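Side-chain contacts in protein P47 (Clostridium botulinum, PDB 6EKT), which may belong to a progenitor toxin complex that shields botulinum neurotoxin during its passage through the host gut: residues I186-P191 with L248-L253; V332-E337 with A378-V383. All coordinates share one frame; numbering follows the deposited sequence.

Contact 1: I186-P191 with L248-L253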
ATOM      1  N   ILE A 186       6.274 -12.998   1.604  1.00 39.09           N
ATOM      2  CA  ILE A 186       5.172 -12.509   2.426  1.00 37.52           C
ATOM      3  C   ILE A 186       3.850 -12.778   1.692  1.00 36.95           C
ATOM      4  O   ILE A 186       3.336 -11.947   0.933  1.00 36.04           O
ATOM      5  CB  ILE A 186       5.412 -11.036   2.848  1.00 36.88           C
ATOM      6  CG1 ILE A 186       6.744 -10.921   3.605  1.00 37.48           C
ATOM      7  CG2 ILE A 186       4.300 -10.532   3.756  1.00 35.54           C
ATOM      8  CD1 ILE A 186       7.404  -9.562   3.502  1.00 38.35           C
ATOM      9  N   GLU A 187       3.333 -13.981   1.920  1.00 37.29           N
ATOM     10  CA  GLU A 187       2.212 -14.560   1.176  1.00 37.30           C
ATOM     11  C   GLU A 187       0.926 -13.716   1.190  1.00 34.25           C
ATOM     12  O   GLU A 187       0.213 -13.648   0.178  1.00 32.83           O
ATOM     13  CB  GLU A 187       1.925 -15.968   1.714  1.00 40.81           C
ATOM     14  CG  GLU A 187       0.961 -16.803   0.891  1.00 44.36           C
ATOM     15  CD  GLU A 187       0.999 -18.263   1.291  1.00 48.02           C
ATOM     16  OE1 GLU A 187       0.068 -18.707   1.987  1.00 51.34           O
ATOM     17  OE2 GLU A 187       1.975 -18.968   0.943  1.00 52.58           O
ATOM     18  N   TRP A 188       0.636 -13.080   2.320  1.00 32.17           N
ATOM     19  CA  TRP A 188      -0.604 -12.298   2.458  1.00 30.43           C
ATOM     20  C   TRP A 188      -0.695 -11.091   1.523  1.00 29.22           C
ATOM     21  O   TRP A 188      -1.791 -10.585   1.272  1.00 28.52           O
ATOM     22  CB  TRP A 188      -0.877 -11.907   3.919  1.00 29.99           C
ATOM     23  CG  TRP A 188       0.082 -10.926   4.519  1.00 30.08           C
ATOM     24  CD1 TRP A 188       1.159 -11.222   5.307  1.00 30.69           C
ATOM     25  CD2 TRP A 188       0.047  -9.492   4.407  1.00 29.20           C
ATOM     26  NE1 TRP A 188       1.805 -10.068   5.674  1.00 30.53           N
ATOM     27  CE2 TRP A 188       1.136  -8.991   5.154  1.00 30.11           C
ATOM     28  CE3 TRP A 188      -0.803  -8.582   3.752  1.00 29.31           C
ATOM     29  CZ2 TRP A 188       1.421  -7.616   5.248  1.00 30.02           C
ATOM     30  CZ3 TRP A 188      -0.531  -7.209   3.853  1.00 28.55           C
ATOM     31  CH2 TRP A 188       0.568  -6.742   4.600  1.00 28.86           C
ATOM     32  N   MET A 189       0.461 -10.646   1.023  1.00 28.99           N
ATOM     33  CA  MET A 189       0.547  -9.570   0.024  1.00 28.69           C
ATOM     34  C   MET A 189       0.279  -9.988  -1.425  1.00 29.03           C
ATOM     35  O   MET A 189       0.009  -9.103  -2.280  1.00 27.54           O
ATOM     36  CB  MET A 189       1.915  -8.890   0.108  1.00 29.09           C
ATOM     37  CG  MET A 189       2.130  -8.072   1.367  1.00 28.93           C
ATOM     38  SD  MET A 189       3.673  -7.132   1.376  1.00 29.66           S
ATOM     39  CE  MET A 189       3.281  -5.780   0.255  1.00 28.58           C
ATOM     40  N   ASN A 190       0.363 -11.299  -1.724  1.00 29.54           N
ATOM     41  CA  ASN A 190       0.329 -11.783  -3.123  1.00 30.19           C
ATOM     42  C   ASN A 190      -0.884 -11.273  -3.899  1.00 29.45           C
ATOM     43  O   ASN A 190      -2.033 -11.518  -3.509  1.00 28.45           O
ATOM     44  CB  ASN A 190       0.395 -13.307  -3.223  1.00 31.26           C
ATOM     45  CG  ASN A 190       1.743 -13.884  -2.809  1.00 33.04           C
ATOM     46  OD1 ASN A 190       2.755 -13.176  -2.666  1.00 33.31           O
ATOM     47  ND2 ASN A 190       1.752 -15.195  -2.600  1.00 33.06           N
ATOM     48  N   PRO A 191      -0.634 -10.531  -4.990  1.00 29.86           N
ATOM     49  CA  PRO A 191      -1.734  -9.874  -5.695  1.00 29.11           C
ATOM     50  C   PRO A 191      -2.379 -10.818  -6.709  1.00 30.57           C
ATOM     51  O   PRO A 191      -1.691 -11.601  -7.380  1.00 30.66           O
ATOM     52  CB  PRO A 191      -1.047  -8.709  -6.390  1.00 29.20           C
ATOM     53  CG  PRO A 191       0.334  -9.228  -6.672  1.00 29.45           C
ATOM     54  CD  PRO A 191       0.681 -10.125  -5.511  1.00 30.12           C
ATOM     55  N   LEU A 248      -5.074  -5.554  10.292  1.00 22.87           N
ATOM     56  CA  LEU A 248      -5.577  -6.309  11.453  1.00 23.83           C
ATOM     57  C   LEU A 248      -5.204  -7.784  11.353  1.00 24.42           C
ATOM     58  O   LEU A 248      -4.730  -8.355  12.324  1.00 25.39           O
ATOM     59  CB  LEU A 248      -7.092  -6.148  11.584  1.00 23.41           C
ATOM     60  CG  LEU A 248      -7.587  -4.770  12.026  1.00 24.10           C
ATOM     61  CD1 LEU A 248      -9.110  -4.702  11.966  1.00 24.75           C
ATOM     62  CD2 LEU A 248      -7.090  -4.422  13.432  1.00 24.19           C
ATOM     63  N   GLN A 249      -5.403  -8.382  10.179  1.00 25.34           N
ATOM     64  CA  GLN A 249      -5.224  -9.806   9.986  1.00 26.52           C
ATOM     65  C   GLN A 249      -3.747 -10.189  10.083  1.00 28.65           C
ATOM     66  O   GLN A 249      -3.402 -11.157  10.779  1.00 28.56           O
ATOM     67  CB  GLN A 249      -5.809 -10.252   8.635  1.00 27.16           C
ATOM     68  CG  GLN A 249      -5.615 -11.733   8.295  1.00 27.83           C
ATOM     69  CD  GLN A 249      -6.319 -12.671   9.267  1.00 28.44           C
ATOM     70  OE1 GLN A 249      -7.474 -12.451   9.638  1.00 27.53           O
ATOM     71  NE2 GLN A 249      -5.632 -13.735   9.651  1.00 28.89           N
ATOM     72  N   ASN A 250      -2.886  -9.386   9.447  1.00 28.43           N
ATOM     73  CA  ASN A 250      -1.495  -9.768   9.235  1.00 29.53           C
ATOM     74  C   ASN A 250      -0.444  -9.041  10.032  1.00 30.71           C
ATOM     75  O   ASN A 250       0.717  -9.467  10.073  1.00 32.35           O
ATOM     76  CB  ASN A 250      -1.178  -9.682   7.747  1.00 29.45           C
ATOM     77  CG  ASN A 250      -2.133 -10.497   6.935  1.00 29.75           C
ATOM     78  OD1 ASN A 250      -3.004  -9.947   6.242  1.00 29.87           O
ATOM     79  ND2 ASN A 250      -2.026 -11.816   7.051  1.00 28.79           N
ATOM     80  N   MET A 251      -0.822  -7.955  10.681  1.00 30.91           N
ATOM     81  CA  MET A 251       0.134  -7.264  11.531  1.00 32.55           C
ATOM     82  C   MET A 251      -0.295  -7.203  13.004  1.00 32.30           C
ATOM     83  O   MET A 251       0.542  -7.313  13.918  1.00 33.72           O
ATOM     84  CB  MET A 251       0.462  -5.903  10.924  1.00 35.11           C
ATOM     85  CG  MET A 251       1.194  -6.138   9.615  1.00 36.73           C
ATOM     86  SD  MET A 251       0.931  -4.919   8.356  1.00 39.04           S
ATOM     87  CE  MET A 251       2.339  -3.901   8.746  1.00 37.60           C
ATOM     88  N   VAL A 252      -1.596  -7.078  13.229  1.00 30.31           N
ATOM     89  CA  VAL A 252      -2.109  -6.971  14.598  1.00 29.82           C
ATOM     90  C   VAL A 252      -2.438  -8.332  15.227  1.00 30.11           C
ATOM     91  O   VAL A 252      -2.048  -8.572  16.371  1.00 29.42           O
ATOM     92  CB  VAL A 252      -3.309  -6.001  14.685  1.00 28.75           C
ATOM     93  CG1 VAL A 252      -3.915  -5.967  16.084  1.00 27.47           C
ATOM     94  CG2 VAL A 252      -2.883  -4.591  14.289  1.00 28.90           C
ATOM     95  N   LEU A 253      -3.154  -9.198  14.502  1.00 30.54           N
ATOM     96  CA  LEU A 253      -3.692 -10.447  15.079  1.00 31.87           C
ATOM     97  C   LEU A 253      -2.631 -11.304  15.771  1.00 32.77           C
ATOM     98  O   LEU A 253      -2.892 -11.829  16.842  1.00 33.87           O
ATOM     99  CB  LEU A 253      -4.473 -11.288  14.039  1.00 31.44           C
ATOM    100  CG  LEU A 253      -5.386 -12.427  14.551  1.00 32.18           C
ATOM    101  CD1 LEU A 253      -6.585 -11.854  15.316  1.00 31.20           C
ATOM    102  CD2 LEU A 253      -5.865 -13.328  13.420  1.00 32.43           C
TER
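Trp188 and Asn250 meet flat against each other: the carboxamide of Asn250 stacks on the indole with the two planes only 5° apart. Asn250 CG stands 3.3 Å from Trp188 CG, and Asn250 CB sits over the five-membered ring of Trp188, 3.4 Å from its centroid, a CH-pi contact from almost straight above. The two side chains run past each other in opposite senses, so the amide lies toward the CB end of Trp188 while Asn250 CB covers the pyrrole part of the indole. No hydrogen bond joins the segments, and the fit is one of shape and stacked planes. Met251 adds a looser touch at the far end of the indole, where its SD comes within 4.1 Å of Trp188 CZ2. This Met-aromatic approach is oblique, the sulfur lying 54° off the normal of the six-membered ring.

Behind the indole, on the face turned from Asn250, Met189 CG lies 3.6 Å above the ring plane, and the ring is thereby held between its own sequence neighbour and the helix. Setting Trp188 CG between its backbone N and carbonyl carbon (chi1 68°) helps turn one indole face to Asn250 and the other back over Met189. A short 3-10 turn carries the tryptophan, tied by Met189 N to Ile186 O at 3.2 Å and Asn190 N to Glu187 O at 3.0 Å. Across from it, a wider pi-type turn closes with Leu253 N bonded to Leu248 O at 2.8 Å.

Leu406 of helix 403-409 touches Ile186, Met189 and Met251, bridging both segments, while Ile29 of strand 29-34 meets Trp188 and Met189. The contact thus joins the loop between strands 178-181 and 193-199 to helix 244-252, with helix 403-409 and strand 29-34 alongside.

Contact 2: V332-E337 with A378-V383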
ATOM      1  N   VAL A 332     -16.086 -16.944  45.851  1.00 23.69           N
ATOM      2  CA  VAL A 332     -15.905 -15.508  45.943  1.00 22.89           C
ATOM      3  C   VAL A 332     -15.173 -15.020  44.701  1.00 22.44           C
ATOM      4  O   VAL A 332     -14.069 -15.488  44.397  1.00 22.30           O
ATOM      5  CB  VAL A 332     -15.149 -15.127  47.226  1.00 22.12           C
ATOM      6  CG1 VAL A 332     -14.884 -13.624  47.254  1.00 22.05           C
ATOM      7  CG2 VAL A 332     -15.958 -15.561  48.459  1.00 22.76           C
ATOM      8  N   TYR A 333     -15.802 -14.086  43.976  1.00 22.01           N
ATOM      9  CA  TYR A 333     -15.260 -13.653  42.673  1.00 22.31           C
ATOM     10  C   TYR A 333     -15.749 -12.277  42.287  1.00 21.78           C
ATOM     11  O   TYR A 333     -16.726 -11.765  42.867  1.00 21.16           O
ATOM     12  CB  TYR A 333     -15.587 -14.665  41.571  1.00 22.61           C
ATOM     13  CG  TYR A 333     -17.006 -14.596  41.023  1.00 23.96           C
ATOM     14  CD1 TYR A 333     -18.064 -15.213  41.701  1.00 24.64           C
ATOM     15  CD2 TYR A 333     -17.277 -13.937  39.824  1.00 24.77           C
ATOM     16  CE1 TYR A 333     -19.359 -15.163  41.206  1.00 26.54           C
ATOM     17  CE2 TYR A 333     -18.572 -13.874  39.312  1.00 26.03           C
ATOM     18  CZ  TYR A 333     -19.593 -14.495  40.004  1.00 26.46           C
ATOM     19  OH  TYR A 333     -20.855 -14.440  39.496  1.00 28.29           O
ATOM     20  N   SER A 334     -15.068 -11.691  41.304  1.00 21.89           N
ATOM     21  CA  SER A 334     -15.427 -10.390  40.769  1.00 22.59           C
ATOM     22  C   SER A 334     -15.673 -10.498  39.278  1.00 22.32           C
ATOM     23  O   SER A 334     -14.934 -11.204  38.595  1.00 21.36           O
ATOM     24  CB  SER A 334     -14.269  -9.418  40.954  1.00 23.51           C
ATOM     25  OG  SER A 334     -14.256  -8.942  42.269  1.00 27.57           O
ATOM     26  N   ASP A 335     -16.704  -9.812  38.791  1.00 21.80           N
ATOM     27  CA  ASP A 335     -16.782  -9.451  37.376  1.00 23.12           C
ATOM     28  C   ASP A 335     -16.041  -8.143  37.165  1.00 22.80           C
ATOM     29  O   ASP A 335     -16.061  -7.275  38.043  1.00 21.97           O
ATOM     30  CB  ASP A 335     -18.233  -9.262  36.939  1.00 25.28           C
ATOM     31  CG  ASP A 335     -19.063 -10.508  37.129  1.00 26.34           C
ATOM     32  OD1 ASP A 335     -18.733 -11.544  36.544  1.00 26.92           O
ATOM     33  OD2 ASP A 335     -20.041 -10.434  37.883  1.00 29.01           O
ATOM     34  N   PHE A 336     -15.400  -8.005  36.004  1.00 21.95           N
ATOM     35  CA  PHE A 336     -14.814  -6.723  35.626  1.00 21.92           C
ATOM     36  C   PHE A 336     -14.966  -6.403  34.138  1.00 21.96           C
ATOM     37  O   PHE A 336     -15.159  -7.293  33.310  1.00 21.14           O
ATOM     38  CB  PHE A 336     -13.351  -6.638  36.051  1.00 21.55           C
ATOM     39  CG  PHE A 336     -12.492  -7.735  35.479  1.00 21.71           C
ATOM     40  CD1 PHE A 336     -12.031  -7.663  34.152  1.00 22.27           C
ATOM     41  CD2 PHE A 336     -12.137  -8.823  36.253  1.00 22.11           C
ATOM     42  CE1 PHE A 336     -11.233  -8.671  33.615  1.00 22.40           C
ATOM     43  CE2 PHE A 336     -11.322  -9.835  35.719  1.00 22.07           C
ATOM     44  CZ  PHE A 336     -10.880  -9.755  34.401  1.00 21.91           C
ATOM     45  N   GLU A 337     -14.889  -5.116  33.820  1.00 23.10           N
ATOM     46  CA  GLU A 337     -14.914  -4.664  32.430  1.00 24.22           C
ATOM     47  C   GLU A 337     -13.836  -3.632  32.284  1.00 23.19           C
ATOM     48  O   GLU A 337     -13.610  -2.865  33.214  1.00 23.89           O
ATOM     49  CB  GLU A 337     -16.273  -4.026  32.111  1.00 27.45           C
ATOM     50  CG  GLU A 337     -17.388  -5.049  32.032  1.00 31.84           C
ATOM     51  CD  GLU A 337     -18.703  -4.466  31.538  1.00 36.01           C
ATOM     52  OE1 GLU A 337     -18.722  -3.802  30.476  1.00 39.97           O
ATOM     53  OE2 GLU A 337     -19.721  -4.701  32.216  1.00 38.92           O
ATOM     54  N   ALA A 378     -11.552  -7.755  51.674  1.00 23.98           N
ATOM     55  CA  ALA A 378     -10.185  -7.209  51.550  1.00 24.40           C
ATOM     56  C   ALA A 378      -9.362  -8.002  50.515  1.00 23.57           C
ATOM     57  O   ALA A 378      -8.631  -7.411  49.716  1.00 24.27           O
ATOM     58  CB  ALA A 378      -9.471  -7.175  52.888  1.00 25.15           C
ATOM     59  N   VAL A 379      -9.521  -9.318  50.511  1.00 22.75           N
ATOM     60  CA  VAL A 379      -8.739 -10.184  49.600  1.00 21.92           C
ATOM     61  C   VAL A 379      -9.229  -9.943  48.158  1.00 21.82           C
ATOM     62  O   VAL A 379      -8.419  -9.704  47.251  1.00 21.62           O
ATOM     63  CB  VAL A 379      -8.836 -11.671  49.976  1.00 21.55           C
ATOM     64  CG1 VAL A 379      -8.066 -12.562  49.001  1.00 22.08           C
ATOM     65  CG2 VAL A 379      -8.303 -11.898  51.405  1.00 22.04           C
ATOM     66  N   LEU A 380     -10.545 -10.010  47.961  1.00 21.09           N
ATOM     67  CA  LEU A 380     -11.129  -9.800  46.630  1.00 20.93           C
ATOM     68  C   LEU A 380     -10.836  -8.400  46.083  1.00 21.61           C
ATOM     69  O   LEU A 380     -10.580  -8.238  44.877  1.00 20.65           O
ATOM     70  CB  LEU A 380     -12.634 -10.063  46.655  1.00 20.81           C
ATOM     71  CG  LEU A 380     -13.346 -10.090  45.301  1.00 20.68           C
ATOM     72  CD1 LEU A 380     -12.747 -11.133  44.351  1.00 20.17           C
ATOM     73  CD2 LEU A 380     -14.844 -10.311  45.553  1.00 20.55           C
ATOM     74  N   SER A 381     -10.892  -7.393  46.956  1.00 22.09           N
ATOM     75  CA  SER A 381     -10.598  -6.016  46.535  1.00 23.73           C
ATOM     76  C   SER A 381      -9.207  -5.946  45.877  1.00 22.92           C
ATOM     77  O   SER A 381      -9.044  -5.428  44.749  1.00 22.57           O
ATOM     78  CB  SER A 381     -10.676  -5.098  47.771  1.00 24.68           C
ATOM     79  OG  SER A 381     -10.283  -3.791  47.448  1.00 28.33           O
ATOM     80  N   SER A 382      -8.223  -6.515  46.557  1.00 23.13           N
ATOM     81  CA  SER A 382      -6.836  -6.526  46.044  1.00 23.71           C
ATOM     82  C   SER A 382      -6.697  -7.342  44.763  1.00 21.97           C
ATOM     83  O   SER A 382      -6.080  -6.880  43.791  1.00 21.50           O
ATOM     84  CB  SER A 382      -5.862  -7.019  47.126  1.00 26.27           C
ATOM     85  OG  SER A 382      -5.708  -5.989  48.110  1.00 31.72           O
ATOM     86  N   VAL A 383      -7.289  -8.538  44.745  1.00 20.40           N
ATOM     87  CA  VAL A 383      -7.179  -9.423  43.581  1.00 19.75           C
ATOM     88  C   VAL A 383      -7.793  -8.748  42.353  1.00 19.72           C
ATOM     89  O   VAL A 383      -7.228  -8.815  41.250  1.00 19.42           O
ATOM     90  CB  VAL A 383      -7.806 -10.832  43.843  1.00 19.92           C
ATOM     91  CG1 VAL A 383      -7.876 -11.676  42.557  1.00 19.83           C
ATOM     92  CG2 VAL A 383      -6.982 -11.593  44.873  1.00 19.73           C
TER
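Leu380 reaches down from helix 374-394 onto strand 329-347, its forked end set against the stretch from Val332 to Ser334. A chi1 of -171° turns the Leu380 side chain off the helix toward the strand, with CG opposite the backbone N, and both methyl groups pack round Ser334 OG and the backbone of Tyr333. Leu380 CD2 also meets Val332 CG1 at 3.7 Å, the two side chains crossing obliquely, and lies 3.6 Å from the backbone Tyr333 O. Leu380 CD1 approaches Ser334 OG at 3.4 Å, and Leu380 CG is equally close to that hydroxyl oxygen. These are van der Waals contacts; the hydroxyl of Ser334 is hydrogen-bonded instead to Thr384 OG1, one turn further along the helix. Thr384 OG1 also bonds to Leu380 O, so a small polar link from strand to helix runs beside the apolar leucine.

Val332 and Ser334 point toward the helix and Tyr333, between them, away from it. On that other face, the Tyr333 ring stacks with His368 and has a cation-pi contact with Arg325. Around Leu380, Leu326, Tyr367 and Leu369 enlarge the apolar surface. The arrangement is a long helix packed on a curled antiparallel sheet, consistent with the TULIP-like fold, in which a sheet wraps round a long helix.

How the contacts relate
Both contacts are partly buried and neither has a hydrogen bond between its segments, yet they belong to different parts of the elongated chain. The centre of contact 1 is about 12 Å from the centre of the chain, that of contact 2 about 46 Å, and their nearest atoms are about 19 Å apart. They share no helix or strand and follow one another along the sequence. Contact 1 joins a loop to a short helix through stacked planes and a sulfur; contact 2 sets a long helix on a sheet through aliphatic branches, with a hydroxyl pair alongside. One packs a 3-10 turn on a helix near mid-molecule, the other a helix on a sheet toward one end.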